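Side-chain contacts in ribonuclease J (Methanolobus psychrophilus R15, PDB 5HAB), which probably degrades RNA from one end as an exoribonuclease of the metallo-beta-lactamase, beta-CASP family: residues Ile167-Thr172 with Asp178-Ala183; Phe199-Thr204 with Pro209-Leu214. The protein carries 1 engineered substitution. One frame throughout, in Å; residues are numbered along the deposited sequence.

Contact 1: Ile167-Thr172 with Asp178-Ala183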
# COMPACT_ATOMS: atom_id res chain seq x y z
N ILE B 167 33.34 -22.42 21.45
CA ILE B 167 32.12 -21.65 21.28
C ILE B 167 31.96 -20.61 22.39
O ILE B 167 31.92 -20.95 23.57
CB ILE B 167 30.90 -22.58 21.23
CG1 ILE B 167 30.91 -23.40 19.93
CG2 ILE B 167 29.61 -21.80 21.38
CD1 ILE B 167 29.81 -24.44 19.87
N GLU B 168 31.84 -19.35 21.98
CA GLU B 168 31.65 -18.23 22.90
C GLU B 168 30.25 -17.64 22.76
O GLU B 168 29.78 -17.41 21.64
CB GLU B 168 32.71 -17.16 22.65
CG GLU B 168 32.55 -15.88 23.47
CD GLU B 168 33.61 -14.85 23.14
OE1 GLU B 168 34.47 -15.13 22.28
OE2 GLU B 168 33.60 -13.76 23.75
N PHE B 169 29.57 -17.40 23.88
CA PHE B 169 28.30 -16.68 23.87
C PHE B 169 28.52 -15.21 24.21
O PHE B 169 29.28 -14.89 25.14
CB PHE B 169 27.31 -17.31 24.85
CG PHE B 169 26.61 -18.54 24.33
CD1 PHE B 169 26.93 -19.08 23.10
CD2 PHE B 169 25.60 -19.14 25.07
CE1 PHE B 169 26.28 -20.21 22.62
CE2 PHE B 169 24.95 -20.27 24.60
CZ PHE B 169 25.29 -20.80 23.38
N ILE B 170 27.88 -14.32 23.47
CA ILE B 170 27.91 -12.89 23.77
C ILE B 170 26.49 -12.42 23.98
O ILE B 170 25.63 -12.70 23.16
CB ILE B 170 28.60 -12.09 22.65
CG1 ILE B 170 29.99 -12.65 22.38
CG2 ILE B 170 28.66 -10.61 23.00
CD1 ILE B 170 30.49 -12.34 21.01
N ASN B 171 26.21 -11.70 25.06
CA ASN B 171 24.83 -11.31 25.34
C ASN B 171 24.34 -10.29 24.31
O ASN B 171 25.11 -9.45 23.84
CB ASN B 171 24.69 -10.75 26.76
CG ASN B 171 24.33 -9.28 26.78
OD1 ASN B 171 25.20 -8.42 26.82
ND2 ASN B 171 23.03 -8.99 26.77
N THR B 172 23.07 -10.40 23.95
CA THR B 172 22.45 -9.39 23.12
C THR B 172 21.00 -9.23 23.57
O THR B 172 20.58 -9.86 24.54
CB THR B 172 22.52 -9.75 21.62
OG1 THR B 172 22.14 -8.62 20.83
CG2 THR B 172 21.59 -10.93 21.30
N ASP B 178 17.51 -13.68 27.47
CA ASP B 178 18.68 -14.56 27.37
C ASP B 178 18.98 -14.96 25.92
O ASP B 178 19.04 -16.15 25.59
CB ASP B 178 18.48 -15.81 28.23
CG ASP B 178 19.71 -16.14 29.07
OD1 ASP B 178 20.74 -15.45 28.93
OD2 ASP B 178 19.64 -17.10 29.87
N THR B 179 19.17 -13.96 25.06
CA THR B 179 19.55 -14.19 23.67
C THR B 179 21.04 -13.87 23.47
O THR B 179 21.56 -12.91 24.06
CB THR B 179 18.69 -13.34 22.70
OG1 THR B 179 17.31 -13.69 22.85
CG2 THR B 179 19.10 -13.58 21.26
N VAL B 180 21.72 -14.67 22.66
CA VAL B 180 23.16 -14.49 22.46
C VAL B 180 23.58 -14.46 20.98
O VAL B 180 22.97 -15.11 20.13
CB VAL B 180 23.95 -15.60 23.20
CG1 VAL B 180 23.72 -15.50 24.70
CG2 VAL B 180 23.55 -16.99 22.68
N PHE B 181 24.61 -13.67 20.68
CA PHE B 181 25.44 -13.89 19.51
C PHE B 181 26.30 -15.11 19.81
O PHE B 181 26.71 -15.31 20.97
CB PHE B 181 26.37 -12.70 19.20
CG PHE B 181 25.66 -11.44 18.78
CD1 PHE B 181 24.29 -11.41 18.58
CD2 PHE B 181 26.39 -10.28 18.55
CE1 PHE B 181 23.67 -10.24 18.19
CE2 PHE B 181 25.77 -9.12 18.16
CZ PHE B 181 24.41 -9.09 17.98
N VAL B 182 26.62 -15.91 18.80
CA VAL B 182 27.56 -16.99 19.04
C VAL B 182 28.79 -16.82 18.17
O VAL B 182 28.69 -16.59 16.96
CB VAL B 182 26.90 -18.38 18.83
CG1 VAL B 182 26.13 -18.44 17.53
CG2 VAL B 182 27.94 -19.49 18.86
N ALA B 183 29.96 -16.88 18.80
CA ALA B 183 31.24 -16.82 18.10
C ALA B 183 31.92 -18.19 18.13
O ALA B 183 32.20 -18.74 19.19
CB ALA B 183 32.15 -15.76 18.72

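Contact 2: Phe199-Thr204 with Pro209-Leu214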
# COMPACT_ATOMS: atom_id res chain seq x y z
N PHE B 199 20.05 -4.15 19.07
CA PHE B 199 20.78 -3.32 20.00
C PHE B 199 19.76 -2.60 20.87
O PHE B 199 18.84 -1.96 20.36
CB PHE B 199 21.68 -2.32 19.27
CG PHE B 199 22.85 -2.96 18.56
CD1 PHE B 199 23.30 -4.21 18.93
CD2 PHE B 199 23.49 -2.29 17.53
CE1 PHE B 199 24.38 -4.79 18.29
CE2 PHE B 199 24.56 -2.87 16.88
CZ PHE B 199 25.01 -4.12 17.26
N ASP B 200 19.91 -2.70 22.19
CA ASP B 200 19.02 -1.99 23.10
C ASP B 200 19.84 -1.46 24.27
O ASP B 200 20.31 -2.22 25.11
CB ASP B 200 17.89 -2.89 23.60
CG ASP B 200 16.77 -2.10 24.27
OD1 ASP B 200 17.04 -0.98 24.75
OD2 ASP B 200 15.62 -2.59 24.32
N ARG B 201 20.00 -0.14 24.31
CA ARG B 201 20.89 0.51 25.26
C ARG B 201 20.20 0.82 26.57
O ARG B 201 20.84 1.19 27.55
CB ARG B 201 21.42 1.78 24.62
CG ARG B 201 22.23 1.44 23.38
CD ARG B 201 22.60 2.66 22.55
NE ARG B 201 23.44 2.32 21.39
CZ ARG B 201 22.97 1.78 20.28
NH1 ARG B 201 21.68 1.49 20.19
NH2 ARG B 201 23.78 1.49 19.27
N THR B 202 18.88 0.64 26.60
CA THR B 202 18.10 0.78 27.82
C THR B 202 17.09 -0.36 27.94
O THR B 202 15.88 -0.13 27.91
CB THR B 202 17.35 2.14 27.87
OG1 THR B 202 16.44 2.24 26.76
CG2 THR B 202 18.33 3.31 27.81
N PRO B 203 17.58 -1.61 28.08
CA PRO B 203 16.67 -2.75 28.19
C PRO B 203 15.89 -2.70 29.49
O PRO B 203 16.33 -2.04 30.43
CB PRO B 203 17.61 -3.97 28.17
CG PRO B 203 18.96 -3.44 27.81
CD PRO B 203 18.99 -2.01 28.24
N THR B 204 14.75 -3.38 29.55
CA THR B 204 13.97 -3.42 30.77
C THR B 204 14.17 -4.71 31.56
O THR B 204 13.56 -4.89 32.61
CB THR B 204 12.46 -3.24 30.48
OG1 THR B 204 11.99 -4.33 29.67
CG2 THR B 204 12.20 -1.92 29.76
N PRO B 209 24.07 -4.54 25.64
CA PRO B 209 24.87 -5.34 24.70
C PRO B 209 26.37 -5.13 24.86
O PRO B 209 26.81 -4.06 25.28
CB PRO B 209 24.40 -4.83 23.32
CG PRO B 209 23.63 -3.58 23.59
CD PRO B 209 23.06 -3.72 24.96
N ASP B 210 27.13 -6.17 24.54
CA ASP B 210 28.56 -6.18 24.82
C ASP B 210 29.36 -5.56 23.69
O ASP B 210 30.07 -6.26 22.97
CB ASP B 210 29.02 -7.62 25.06
CG ASP B 210 30.30 -7.69 25.88
OD1 ASP B 210 31.00 -6.66 25.99
OD2 ASP B 210 30.60 -8.78 26.41
N PHE B 211 29.25 -4.24 23.53
CA PHE B 211 29.92 -3.55 22.45
C PHE B 211 31.44 -3.70 22.53
O PHE B 211 32.11 -3.83 21.50
CB PHE B 211 29.55 -2.07 22.45
CG PHE B 211 28.09 -1.81 22.18
CD1 PHE B 211 27.55 -2.07 20.93
CD2 PHE B 211 27.26 -1.31 23.17
CE1 PHE B 211 26.21 -1.84 20.67
CE2 PHE B 211 25.92 -1.08 22.92
CZ PHE B 211 25.40 -1.34 21.67
N ASP B 212 31.96 -3.70 23.75
CA ASP B 212 33.39 -3.88 24.00
C ASP B 212 33.90 -5.19 23.40
O ASP B 212 34.90 -5.21 22.68
CB ASP B 212 33.67 -3.85 25.50
CG ASP B 212 33.47 -2.47 26.09
OD1 ASP B 212 33.47 -1.48 25.33
OD2 ASP B 212 33.31 -2.38 27.33
N ARG B 213 33.20 -6.28 23.72
CA ARG B 213 33.59 -7.59 23.22
C ARG B 213 33.45 -7.65 21.71
O ARG B 213 34.27 -8.28 21.04
CB ARG B 213 32.75 -8.69 23.88
CG ARG B 213 33.17 -10.10 23.48
CD ARG B 213 34.64 -10.33 23.77
NE ARG B 213 35.10 -11.63 23.29
CZ ARG B 213 36.28 -11.83 22.72
NH1 ARG B 213 37.13 -10.82 22.56
NH2 ARG B 213 36.62 -13.05 22.30
N LEU B 214 32.43 -6.99 21.17
CA LEU B 214 32.25 -6.96 19.72
C LEU B 214 33.45 -6.29 19.05
O LEU B 214 33.97 -6.79 18.05
CB LEU B 214 30.96 -6.22 19.34
CG LEU B 214 29.63 -6.81 19.82
CD1 LEU B 214 28.45 -5.96 19.35
CD2 LEU B 214 29.47 -8.25 19.36

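Contact 1: Ile167-Thr172 with Asp178-Ala183
E168 with A183 and I170 with F181 are antiparallel hydrogen-bonded pairs of a twisted hairpin, the non-hydrogen-bonded pairs F169-V182 and N171-V180 alternate with them, and the short strand axes run at 141°. A183 N reaches E168 O at 2.9 Å, and its return bond is just as straight; F181 N to I170 O is more bent, 135° at the hydrogen. On the face that carries F169 and V182, CG2 of V180 sits over the middle of the F169 ring, 3.8 Å from its centroid, a CH-pi contact. A chi1 of -63° turns V180 CG1 anti to the carbonyl carbon, which puts CG2 between the backbone N and that carbon and over the ring. At the ring's edge F169 CE1 meets V182 CG2 at 4.2 Å, and I167 CG2 touches that same methyl. V101 of strand 96-102, in the other sheet of the metallo-beta-lactamase fold, also packs on F169. The other face holds I170, F181 and T172: I170 and F181 meet through their CB atoms, while T172 OG1 lies 3.5 Å from F181 CE1 and its CG2 touches T179 CG2 at 3.6 Å. L214 and L217 of helix 211-220 cover this face. E168 also rises from it and is bonded to H185. T179 OG1 is satisfied by I176 O, whereas T172 OG1 is buried with no polar partner in the model, a probable cost set against the backbone ladder and the packed methyls.

Contact 2: Phe199-Thr204 with Pro209-Leu214
The F199 ring takes the edge of F211 over one face: F211 CE1 stands above its centre, 4.1 Å from F199 CG. The pair is edge-to-face, with planes at 70°. One face of F211 carries CB of P209, two residues earlier, near the rim. Next to CE1, F211 CZ lies over a face of the R201 guanidinium, 4.0 Å from R201 NH2, the two planes 23° apart. R201 gets there with its chain extended from CG to NE, and E418 is a long, weak ion partner. L214 CD1 comes obliquely to F199 CE1 at 4.4 Å. These residues belong to the connection that leaves strand 189-194 of the metallo-beta-lactamase fold and enters helix 211-220. D210 is the N-cap of that helix: its OD1 accepts from R213 N at 3.2 Å, met from above the carboxylate plane. D200 OD1 takes the T202 N-H in an Asx turn, and the same carboxylate is held by S240 and the backbone of E241. The P209 ring packs against the backbone of D200, its CD 3.1 Å from D200 O. M422 of helix 413-423 packs on F199, F211 and L214, while E256 of the second subunit touches F211.

Overall arrangement
Well into the chain from the N terminus, strand 166-172 turns over and returns in strand 179-186, which closes contact 1 as a beta hairpin; five residues separate its two segments. The chain then passes strand 189-194 and enters the loop that leads to helix 211-220, whose early part, 199-204, meets 209-214 at the helix start in contact 2. The two closures are in series, neither enclosing the other, with centres about 12 Å apart. They nevertheless join: R213 NE of contact 2 forms a salt bridge of 2.6 Å with E168 OE2 of contact 1, and I170 packs on D210. The helix start is thereby fastened onto the hairpin, while helix 413-423 packs against both segments of contact 2.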